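Local structure of plasmodesmata-located protein 5 (Arabidopsis thaliana, 6GRE) at residues 8-13 against 97-102; 61-66 against 167-172; 121-126 against 198-203. The protein modulates cell-to-cell trafficking, restricts plasmodesmal permeability by regulating callose deposition during salicylic-acid-triggered immune responses, and is required for systemic acquired resistance. All coordinates share one frame; numbering follows the deposited sequence.

Contact 1 of 3, residues 8-13 against 97-102; sequences YIYAVC and FLQMEN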
loop_
_atom_site.group_PDB
_atom_site.type_symbol
_atom_site.label_atom_id
_atom_site.label_comp_id
_atom_site.label_asym_id
_atom_site.label_seq_id
_atom_site.Cartn_x
_atom_site.Cartn_y
_atom_site.Cartn_z
ATOM N N TYR A 8 2.863 -12.086 -0.502
ATOM C CA TYR A 8 2.992 -10.652 -0.705
ATOM C C TYR A 8 2.778 -10.325 -2.185
ATOM O O TYR A 8 2.838 -11.181 -3.058
ATOM C CB TYR A 8 4.350 -10.159 -0.216
ATOM C CG TYR A 8 5.519 -10.563 -1.075
ATOM C CD1 TYR A 8 6.075 -11.835 -0.976
ATOM C CD2 TYR A 8 6.082 -9.678 -1.967
ATOM C CE1 TYR A 8 7.158 -12.204 -1.757
ATOM C CE2 TYR A 8 7.158 -10.029 -2.760
ATOM C CZ TYR A 8 7.699 -11.299 -2.651
ATOM O OH TYR A 8 8.763 -11.637 -3.428
ATOM N N ILE A 9 2.555 -9.047 -2.468
ATOM C CA ILE A 9 2.302 -8.613 -3.834
ATOM C C ILE A 9 3.580 -8.070 -4.462
ATOM O O ILE A 9 3.923 -8.456 -5.553
ATOM C CB ILE A 9 1.161 -7.581 -3.862
ATOM C CG1 ILE A 9 -0.101 -8.189 -3.254
ATOM C CG2 ILE A 9 0.927 -7.027 -5.264
ATOM C CD1 ILE A 9 -1.286 -7.258 -3.184
ATOM N N TYR A 10 4.285 -7.162 -3.775
ATOM C CA TYR A 10 5.556 -6.695 -4.257
ATOM C C TYR A 10 6.374 -6.211 -3.066
ATOM O O TYR A 10 5.830 -5.913 -2.002
ATOM C CB TYR A 10 5.434 -5.595 -5.316
ATOM C CG TYR A 10 4.793 -4.314 -4.851
ATOM C CD1 TYR A 10 5.509 -3.410 -4.091
ATOM C CD2 TYR A 10 3.480 -4.034 -5.135
ATOM C CE1 TYR A 10 4.945 -2.224 -3.653
ATOM C CE2 TYR A 10 2.910 -2.831 -4.749
ATOM C CZ TYR A 10 3.640 -1.930 -4.005
ATOM O OH TYR A 10 3.071 -0.753 -3.584
ATOM N N ALA A 11 7.685 -6.229 -3.271
ATOM C CA ALA A 11 8.659 -5.664 -2.368
ATOM C C ALA A 11 9.569 -4.729 -3.172
ATOM O O ALA A 11 10.063 -5.069 -4.259
ATOM C CB ALA A 11 9.438 -6.766 -1.691
ATOM N N VAL A 12 9.802 -3.527 -2.663
ATOM C CA VAL A 12 10.772 -2.639 -3.227
ATOM C C VAL A 12 11.859 -2.411 -2.176
ATOM O O VAL A 12 11.537 -1.959 -1.068
ATOM C CB VAL A 12 10.154 -1.296 -3.629
ATOM C CG1 VAL A 12 11.184 -0.415 -4.326
ATOM C CG2 VAL A 12 8.909 -1.495 -4.467
ATOM N N CYS A 13 13.124 -2.642 -2.568
ATOM C CA CYS A 13 14.299 -2.632 -1.664
ATOM C C CYS A 13 15.405 -1.787 -2.310
ATOM O O CYS A 13 15.788 -2.061 -3.435
ATOM C CB CYS A 13 14.802 -4.052 -1.418
ATOM S SG CYS A 13 13.515 -5.273 -1.038
ATOM N N PHE A 97 9.801 -1.493 1.122
ATOM C CA PHE A 97 8.374 -1.292 0.904
ATOM C C PHE A 97 7.780 -2.662 0.580
ATOM O O PHE A 97 8.132 -3.196 -0.472
ATOM C CB PHE A 97 8.200 -0.249 -0.216
ATOM C CG PHE A 97 6.790 0.193 -0.544
ATOM C CD1 PHE A 97 5.710 -0.171 0.246
ATOM C CD2 PHE A 97 6.547 1.031 -1.623
ATOM C CE1 PHE A 97 4.416 0.223 -0.060
ATOM C CE2 PHE A 97 5.249 1.420 -1.929
ATOM C CZ PHE A 97 4.197 1.047 -1.133
ATOM N N LEU A 98 6.919 -3.182 1.448
ATOM C CA LEU A 98 6.287 -4.455 1.213
ATOM C C LEU A 98 4.773 -4.259 1.207
ATOM O O LEU A 98 4.209 -3.756 2.170
ATOM C CB LEU A 98 6.722 -5.447 2.291
ATOM C CG LEU A 98 6.320 -6.892 2.065
ATOM C CD1 LEU A 98 7.081 -7.495 0.905
ATOM C CD2 LEU A 98 6.578 -7.702 3.315
ATOM N N GLN A 99 4.148 -4.632 0.080
ATOM C CA GLN A 99 2.730 -4.549 -0.098
ATOM C C GLN A 99 2.169 -5.963 -0.103
ATOM O O GLN A 99 2.616 -6.793 -0.877
ATOM C CB GLN A 99 2.370 -3.892 -1.427
ATOM C CG GLN A 99 0.874 -3.765 -1.660
ATOM C CD GLN A 99 0.244 -2.670 -0.844
ATOM O OE1 GLN A 99 0.613 -1.516 -0.990
ATOM N NE2 GLN A 99 -0.698 -3.028 0.013
ATOM N N MET A 100 1.218 -6.192 0.785
ATOM C CA MET A 100 0.387 -7.394 0.840
ATOM C C MET A 100 -1.042 -7.010 0.453
ATOM O O MET A 100 -1.365 -5.842 0.319
ATOM C CB MET A 100 0.401 -7.971 2.253
ATOM C CG MET A 100 1.746 -8.568 2.552
ATOM S SD MET A 100 1.985 -9.055 4.262
ATOM C CE MET A 100 0.810 -10.398 4.408
ATOM N N GLU A 101 -1.897 -8.008 0.278
ATOM C CA GLU A 101 -3.264 -7.749 -0.069
ATOM C C GLU A 101 -3.912 -6.813 0.964
ATOM O O GLU A 101 -4.583 -5.853 0.584
ATOM C CB GLU A 101 -4.014 -9.074 -0.167
ATOM C CG GLU A 101 -5.424 -8.939 -0.696
ATOM C CD GLU A 101 -5.601 -8.653 -2.181
ATOM O OE1 GLU A 101 -4.588 -8.552 -2.925
ATOM O OE2 GLU A 101 -6.771 -8.561 -2.601
ATOM N N ASN A 102 -3.683 -7.070 2.254
ATOM C CA ASN A 102 -4.455 -6.405 3.298
ATOM C C ASN A 102 -3.640 -5.364 4.085
ATOM O O ASN A 102 -4.184 -4.717 4.961
ATOM C CB ASN A 102 -5.026 -7.429 4.265
ATOM C CG ASN A 102 -6.161 -8.208 3.632
ATOM O OD1 ASN A 102 -6.684 -7.802 2.600
ATOM N ND2 ASN A 102 -6.526 -9.313 4.256
#
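Y10, F97 and Q99 form the tightly packed part of this contact, a worked example of one ring held by two neighbours. In one of its two conformers, F97 turns its face to the edge of Y10 in a T-shaped stack, with planes at 85° and Y10 CE1 4.0 Å above the centre of the F97 ring. Over a face of Y10 comes the aliphatic base of Q99, whose CB makes a CH-pi contact 3.6 Å from the ring centroid. The tyrosine CG sits between the backbone N and the carbonyl carbon (chi1 63°), which starts the ring off on this side. Beyond CB the Q99 chain bends, and its amide is turned so that NE2 donates to M100 O, which lies in the amide plane, at 2.9 Å. I121 and Y201 of the second domain pack on the same face. The other face carries A11 and L98: L98 CD1 lies 3.6 Å from A11 CB and also touches the ring of Y8, beside helix 72-90. The periphery is looser: Y8, V12 and E101 are exposed, E101 meeting the contact through OE1, 3.6 Å from I9 CD1. In the backbone ladder, Q99 O takes a bond of 2.8 Å from I9 N and a weak one from Y10 N. I9 and Y10 thus both face Q99, a classic beta bulge at the start of the outermost strand of the first DUF26 domain's antiparallel sheet.

Contact 2 of 3, residues 61-66 against 167-172; sequences YGIYQC and QCSGDL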
loop_
_atom_site.group_PDB
_atom_site.type_symbol
_atom_site.label_atom_id
_atom_site.label_comp_id
_atom_site.label_asym_id
_atom_site.label_seq_id
_atom_site.Cartn_x
_atom_site.Cartn_y
_atom_site.Cartn_z
ATOM N N TYR A 61 12.494 6.199 9.246
ATOM C CA TYR A 61 11.151 6.716 9.118
ATOM C C TYR A 61 10.295 5.615 8.502
ATOM O O TYR A 61 10.700 4.994 7.539
ATOM C CB TYR A 61 11.123 7.939 8.201
ATOM C CG TYR A 61 12.034 9.065 8.635
ATOM C CD1 TYR A 61 13.375 9.054 8.289
ATOM C CD2 TYR A 61 11.554 10.130 9.374
ATOM C CE1 TYR A 61 14.224 10.077 8.681
ATOM C CE2 TYR A 61 12.390 11.166 9.772
ATOM C CZ TYR A 61 13.730 11.132 9.420
ATOM O OH TYR A 61 14.560 12.146 9.829
ATOM N N GLY A 62 9.094 5.441 9.040
ATOM C CA GLY A 62 8.260 4.406 8.462
ATOM C C GLY A 62 6.794 4.605 8.727
ATOM O O GLY A 62 6.363 5.382 9.595
ATOM N N ILE A 63 6.014 3.835 7.958
ATOM C CA ILE A 63 4.592 3.704 8.186
ATOM C C ILE A 63 4.189 2.236 8.055
ATOM O O ILE A 63 4.874 1.444 7.385
ATOM C CB ILE A 63 3.770 4.555 7.189
ATOM C CG1 ILE A 63 3.891 4.019 5.755
ATOM C CG2 ILE A 63 4.141 6.023 7.271
ATOM C CD1 ILE A 63 2.893 4.600 4.769
ATOM N N TYR A 64 3.039 1.910 8.636
ATOM C CA TYR A 64 2.269 0.777 8.129
ATOM C C TYR A 64 0.853 1.251 7.840
ATOM O O TYR A 64 0.398 2.272 8.349
ATOM C CB TYR A 64 2.199 -0.378 9.121
ATOM C CG TYR A 64 1.339 -0.073 10.312
ATOM C CD1 TYR A 64 1.876 0.590 11.407
ATOM C CD2 TYR A 64 -0.001 -0.426 10.363
ATOM C CE1 TYR A 64 1.100 0.912 12.506
ATOM C CE2 TYR A 64 -0.788 -0.112 11.458
ATOM C CZ TYR A 64 -0.238 0.567 12.537
ATOM O OH TYR A 64 -0.989 0.874 13.637
ATOM N N GLN A 65 0.155 0.500 6.990
ATOM C CA GLN A 65 -1.222 0.786 6.724
ATOM C C GLN A 65 -1.962 -0.491 6.361
ATOM O O GLN A 65 -1.569 -1.213 5.466
ATOM C CB GLN A 65 -1.379 1.742 5.558
ATOM C CG GLN A 65 -2.830 2.154 5.351
ATOM C CD GLN A 65 -2.901 3.319 4.405
ATOM O OE1 GLN A 65 -3.980 3.727 3.960
ATOM N NE2 GLN A 65 -1.747 3.890 4.121
ATOM N N CYS A 66 -3.033 -0.732 7.114
ATOM C CA CYS A 66 -3.946 -1.843 6.849
ATOM C C CYS A 66 -5.124 -1.339 6.016
ATOM O O CYS A 66 -5.496 -0.176 6.102
ATOM C CB CYS A 66 -4.456 -2.431 8.159
ATOM S SG CYS A 66 -3.133 -3.300 9.047
ATOM N N GLN A 167 -7.073 2.437 -2.296
ATOM C CA GLN A 167 -6.544 2.954 -1.017
ATOM C C GLN A 167 -5.344 3.848 -1.320
ATOM O O GLN A 167 -4.509 3.520 -2.199
ATOM C CB GLN A 167 -6.102 1.867 -0.023
ATOM C CG GLN A 167 -5.818 2.408 1.400
ATOM C CD GLN A 167 -5.874 1.477 2.623
ATOM O OE1 GLN A 167 -6.314 1.807 3.777
ATOM N NE2 GLN A 167 -5.320 0.308 2.430
ATOM N N CYS A 168 -5.279 4.972 -0.622
ATOM C CA CYS A 168 -4.128 5.852 -0.594
ATOM C C CYS A 168 -3.303 5.628 0.656
ATOM O O CYS A 168 -3.853 5.401 1.722
ATOM C CB CYS A 168 -4.563 7.292 -0.463
ATOM S SG CYS A 168 -5.362 7.804 -1.979
ATOM N N SER A 169 -1.982 5.738 0.533
ATOM C CA SER A 169 -1.121 5.797 1.678
ATOM C C SER A 169 -1.649 6.890 2.624
ATOM O O SER A 169 -1.961 7.984 2.190
ATOM C CB SER A 169 0.266 6.054 1.196
ATOM O OG SER A 169 1.231 5.894 2.224
ATOM N N GLY A 170 -1.649 6.576 3.919
ATOM C CA GLY A 170 -2.322 7.383 4.949
ATOM C C GLY A 170 -1.683 8.734 5.151
ATOM O O GLY A 170 -2.300 9.582 5.794
ATOM N N ASP A 171 -0.469 8.947 4.621
ATOM C CA ASP A 171 0.239 10.207 4.791
ATOM C C ASP A 171 -0.170 11.253 3.754
ATOM O O ASP A 171 0.201 12.425 3.903
ATOM C CB ASP A 171 1.746 10.007 4.697
ATOM C CG ASP A 171 2.156 9.477 3.346
ATOM O OD1 ASP A 171 1.705 8.330 3.024
ATOM O OD2 ASP A 171 2.825 10.206 2.596
ATOM N N LEU A 172 -0.907 10.861 2.703
ATOM C CA LEU A 172 -1.304 11.786 1.657
ATOM C C LEU A 172 -2.449 12.663 2.165
ATOM O O LEU A 172 -3.315 12.189 2.881
ATOM C CB LEU A 172 -1.790 11.063 0.398
ATOM C CG LEU A 172 -0.751 10.247 -0.376
ATOM C CD1 LEU A 172 -1.310 9.850 -1.732
ATOM C CD2 LEU A 172 0.533 11.013 -0.530
#
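Q65 and Q167 bring the polar groups together, reaching across from separate domains to meet tip to tip with their amide planes 70° apart. Both chains are extended beyond CG; in Q65, CG is anti to the backbone N (chi1 -175°), which starts the chain out from strand 60-66. In one conformer of Q65 its amide end lies against the opposite main chain, CD lying 3.5 Å from both C168 O and G170 N. The amide of Q167 lies beside the backbone of C66, its CD 3.9 Å from C66 O. Within 167-172 the polar groups are tied more definitely: L172 N bonds S169 O at 3.1 Å, closing a type I beta turn, and S169 OG donates to D171 OD1 at 2.6 Å, nearly in line with the C-O bond. The other carboxylate oxygen, OD2, forms a salt bridge with K204 and accepts from G114 N, while D171 also borders an N-acetylglucosamine. Covalent links flank the contact on both sides. C66 and C168 are disulfide-bonded to C75 and C177, and each opens the C-X8-C-X2-C signature of a DUF26 (Gnk2-homologous) domain, so corresponding stretches of the two repeats lie near each other here. Van der Waals contact is slight: the methyl CD1 of I63 lies 3.3 Å from S169 OG, and L113, in the loop between strands 103-108 and 120-125, packs against both I63 and D171.

Contact 3 of 3, residues 121-126 against 198-203; sequences ILNKCG and GYVYLS. With EDO (1,2-ethanediol), chain J; EDO (1,2-ethanediol), chain G.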
loop_
_atom_site.group_PDB
_atom_site.type_symbol
_atom_site.label_atom_id
_atom_site.label_comp_id
_atom_site.label_asym_id
_atom_site.label_seq_id
_atom_site.Cartn_x
_atom_site.Cartn_y
_atom_site.Cartn_z
ATOM N N ILE A 121 4.306 1.086 -9.915
ATOM C CA ILE A 121 5.032 -0.061 -9.479
ATOM C C ILE A 121 4.578 -1.284 -10.269
ATOM O O ILE A 121 5.386 -1.922 -10.938
ATOM C CB ILE A 121 4.940 -0.268 -7.967
ATOM C CG1 ILE A 121 5.511 0.951 -7.243
ATOM C CG2 ILE A 121 5.620 -1.568 -7.568
ATOM C CD1 ILE A 121 5.366 0.922 -5.757
ATOM N N LEU A 122 3.294 -1.638 -10.206
ATOM C CA LEU A 122 2.842 -2.917 -10.742
ATOM C C LEU A 122 1.399 -2.782 -11.217
ATOM O O LEU A 122 0.536 -2.303 -10.497
ATOM C CB LEU A 122 2.907 -3.971 -9.637
ATOM C CG LEU A 122 2.228 -5.309 -9.941
ATOM C CD1 LEU A 122 2.946 -6.037 -11.058
ATOM C CD2 LEU A 122 2.212 -6.199 -8.717
ATOM N N ASN A 123 1.124 -3.218 -12.436
ATOM C CA ASN A 123 -0.208 -3.277 -13.003
ATOM C C ASN A 123 -0.361 -4.638 -13.672
ATOM O O ASN A 123 0.404 -4.975 -14.576
ATOM C CB ASN A 123 -0.414 -2.124 -13.981
ATOM C CG ASN A 123 -1.678 -2.115 -14.806
ATOM O OD1 ASN A 123 -1.688 -1.463 -15.841
ATOM N ND2 ASN A 123 -2.716 -2.808 -14.390
ATOM N N LYS A 124 -1.339 -5.425 -13.233
ATOM C CA LYS A 124 -1.649 -6.679 -13.906
ATOM C C LYS A 124 -3.144 -6.712 -14.171
ATOM O O LYS A 124 -3.946 -6.270 -13.337
ATOM C CB LYS A 124 -1.263 -7.902 -13.073
ATOM C CG LYS A 124 -1.479 -9.236 -13.774
ATOM C CD LYS A 124 -0.728 -10.387 -13.212
ATOM C CE LYS A 124 -0.838 -11.572 -14.150
ATOM N NZ LYS A 124 -0.383 -12.813 -13.481
ATOM N N CYS A 125 -3.536 -7.149 -15.361
ATOM C CA CYS A 125 -4.927 -7.337 -15.757
ATOM C C CYS A 125 -5.266 -8.819 -15.866
ATOM O O CYS A 125 -4.426 -9.641 -16.261
ATOM C CB CYS A 125 -5.232 -6.729 -17.106
ATOM S SG CYS A 125 -4.934 -4.945 -17.210
ATOM N N GLY A 126 -6.519 -9.154 -15.577
ATOM C CA GLY A 126 -7.029 -10.511 -15.820
ATOM C C GLY A 126 -7.295 -10.733 -17.294
ATOM O O GLY A 126 -7.053 -9.867 -18.140
ATOM N N GLY A 198 -8.309 -6.824 -12.181
ATOM C CA GLY A 198 -7.003 -6.245 -12.424
ATOM C C GLY A 198 -6.618 -5.348 -11.280
ATOM O O GLY A 198 -7.416 -5.055 -10.379
ATOM N N TYR A 199 -5.372 -4.909 -11.272
ATOM C CA TYR A 199 -4.888 -4.085 -10.190
ATOM C C TYR A 199 -3.823 -3.130 -10.691
ATOM O O TYR A 199 -3.048 -3.456 -11.594
ATOM C CB TYR A 199 -4.375 -4.869 -8.987
ATOM C CG TYR A 199 -3.454 -6.035 -9.252
ATOM C CD1 TYR A 199 -2.101 -5.859 -9.516
ATOM C CD2 TYR A 199 -3.926 -7.334 -9.171
ATOM C CE1 TYR A 199 -1.244 -6.942 -9.669
ATOM C CE2 TYR A 199 -3.090 -8.426 -9.349
ATOM C CZ TYR A 199 -1.748 -8.221 -9.606
ATOM O OH TYR A 199 -0.955 -9.336 -9.788
ATOM N N VAL A 200 -3.786 -1.935 -10.108
ATOM C CA VAL A 200 -2.783 -0.939 -10.367
ATOM C C VAL A 200 -2.237 -0.491 -9.025
ATOM O O VAL A 200 -2.982 0.099 -8.213
ATOM C CB VAL A 200 -3.347 0.289 -11.099
ATOM C CG1 VAL A 200 -2.337 1.405 -11.215
ATOM C CG2 VAL A 200 -3.883 -0.073 -12.459
ATOM N N TYR A 201 -0.946 -0.657 -8.810
ATOM C CA TYR A 201 -0.242 -0.215 -7.625
ATOM C C TYR A 201 0.700 0.896 -8.064
ATOM O O TYR A 201 1.645 0.624 -8.838
ATOM C CB TYR A 201 0.519 -1.380 -6.966
ATOM C CG TYR A 201 -0.383 -2.382 -6.297
ATOM C CD1 TYR A 201 -0.840 -2.180 -4.999
ATOM C CD2 TYR A 201 -0.851 -3.484 -6.977
ATOM C CE1 TYR A 201 -1.724 -3.051 -4.390
ATOM C CE2 TYR A 201 -1.745 -4.374 -6.391
ATOM C CZ TYR A 201 -2.216 -4.118 -5.117
ATOM O OH TYR A 201 -3.086 -5.020 -4.579
ATOM N N LEU A 202 0.436 2.107 -7.574
ATOM C CA LEU A 202 1.353 3.231 -7.707
ATOM C C LEU A 202 2.115 3.365 -6.405
ATOM O O LEU A 202 1.806 2.758 -5.387
ATOM C CB LEU A 202 0.589 4.507 -8.029
ATOM C CG LEU A 202 -0.350 4.435 -9.226
ATOM C CD1 LEU A 202 -1.002 5.799 -9.462
ATOM C CD2 LEU A 202 0.344 3.923 -10.493
ATOM N N SER A 203 3.126 4.226 -6.401
ATOM C CA SER A 203 3.918 4.308 -5.221
ATOM C C SER A 203 3.091 4.626 -3.960
ATOM O O SER A 203 3.299 4.037 -2.908
ATOM C CB SER A 203 5.016 5.316 -5.418
ATOM O OG SER A 203 5.832 5.368 -4.268
HETATM C C1 EDO J . -4.716 -12.615 -17.795
HETATM O O1 EDO J . -3.799 -12.341 -16.739
HETATM C C2 EDO J . -4.409 -11.870 -19.069
HETATM O O2 EDO J . -5.114 -12.377 -20.213
HETATM C C1 EDO G . -1.425 -12.768 -9.948
HETATM O O1 EDO G . -2.369 -11.748 -9.587
HETATM C C2 EDO G . -1.976 -13.596 -11.101
HETATM O O2 EDO G . -2.955 -14.527 -10.631
#
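Y199 O is gripped by two donors of the facing strand, one of them a side chain: N123 ND2 approaches at 2.9 Å from above the carbonyl plane, 42° out of it, while K124 N bonds the same oxygen within that plane. The setting is an antiparallel ladder, joining the outermost strand 120-125 of the second DUF26 domain's sheet to strand 198-202. In N123, CG is anti to the backbone N (chi1 172°), which carries the amide out toward the facing strand; ND2 also lies 3.5 Å from V200 CG2. A second carbonyl, Y201 O, likewise takes two bonds, from I121 N and L122 N, since both residues face Y201 in a classic beta bulge. I121 CD1 then lies against S203 CA at 3.7 Å, and both residues line the pocket that binds 2-(2-ethoxyethoxy)ethanol. On the face holding L122, K124, Y199 and Y201, the side chains of K124 and Y199 run side by side in the same direction, with K124 CB 3.5 Å from Y199 CZ. L122 CD2 meets the same tyrosine at CE1, 3.7 Å away. C125, disulfide-bonded to C192, stands across from G198. Two 1,2-ethanediol molecules, probably from the crystallisation liquor, settle at this end: one has O1 hydrogen-bonded to Y199 OH in the plane of the ring, and the other donates from O1 to C125 O at 2.8 Å.

How the contacts relate
From the N terminus, the chain leaves strand 10-13, runs through helix 23-38, strands 44-49 and 60-66 and helix 72-90, and returns at 96-99, where contact 1 closes the loop. Contact 3 repeats the plan in series: strand 120-125 is rejoined by 198-202 after an equivalent excursion. Neither loop nests in the other. Contact 2 crosses both, since 61-66 lies inside the first loop and 167-172 inside the second, so it ties the two DUF26 domains together directly. Contacts 1 and 3 also meet across the domain boundary, Y10 CE2 lying 3.6 Å from Y201 CB, which places both edge-strand pairings beside the interface of the tandem ectodomain.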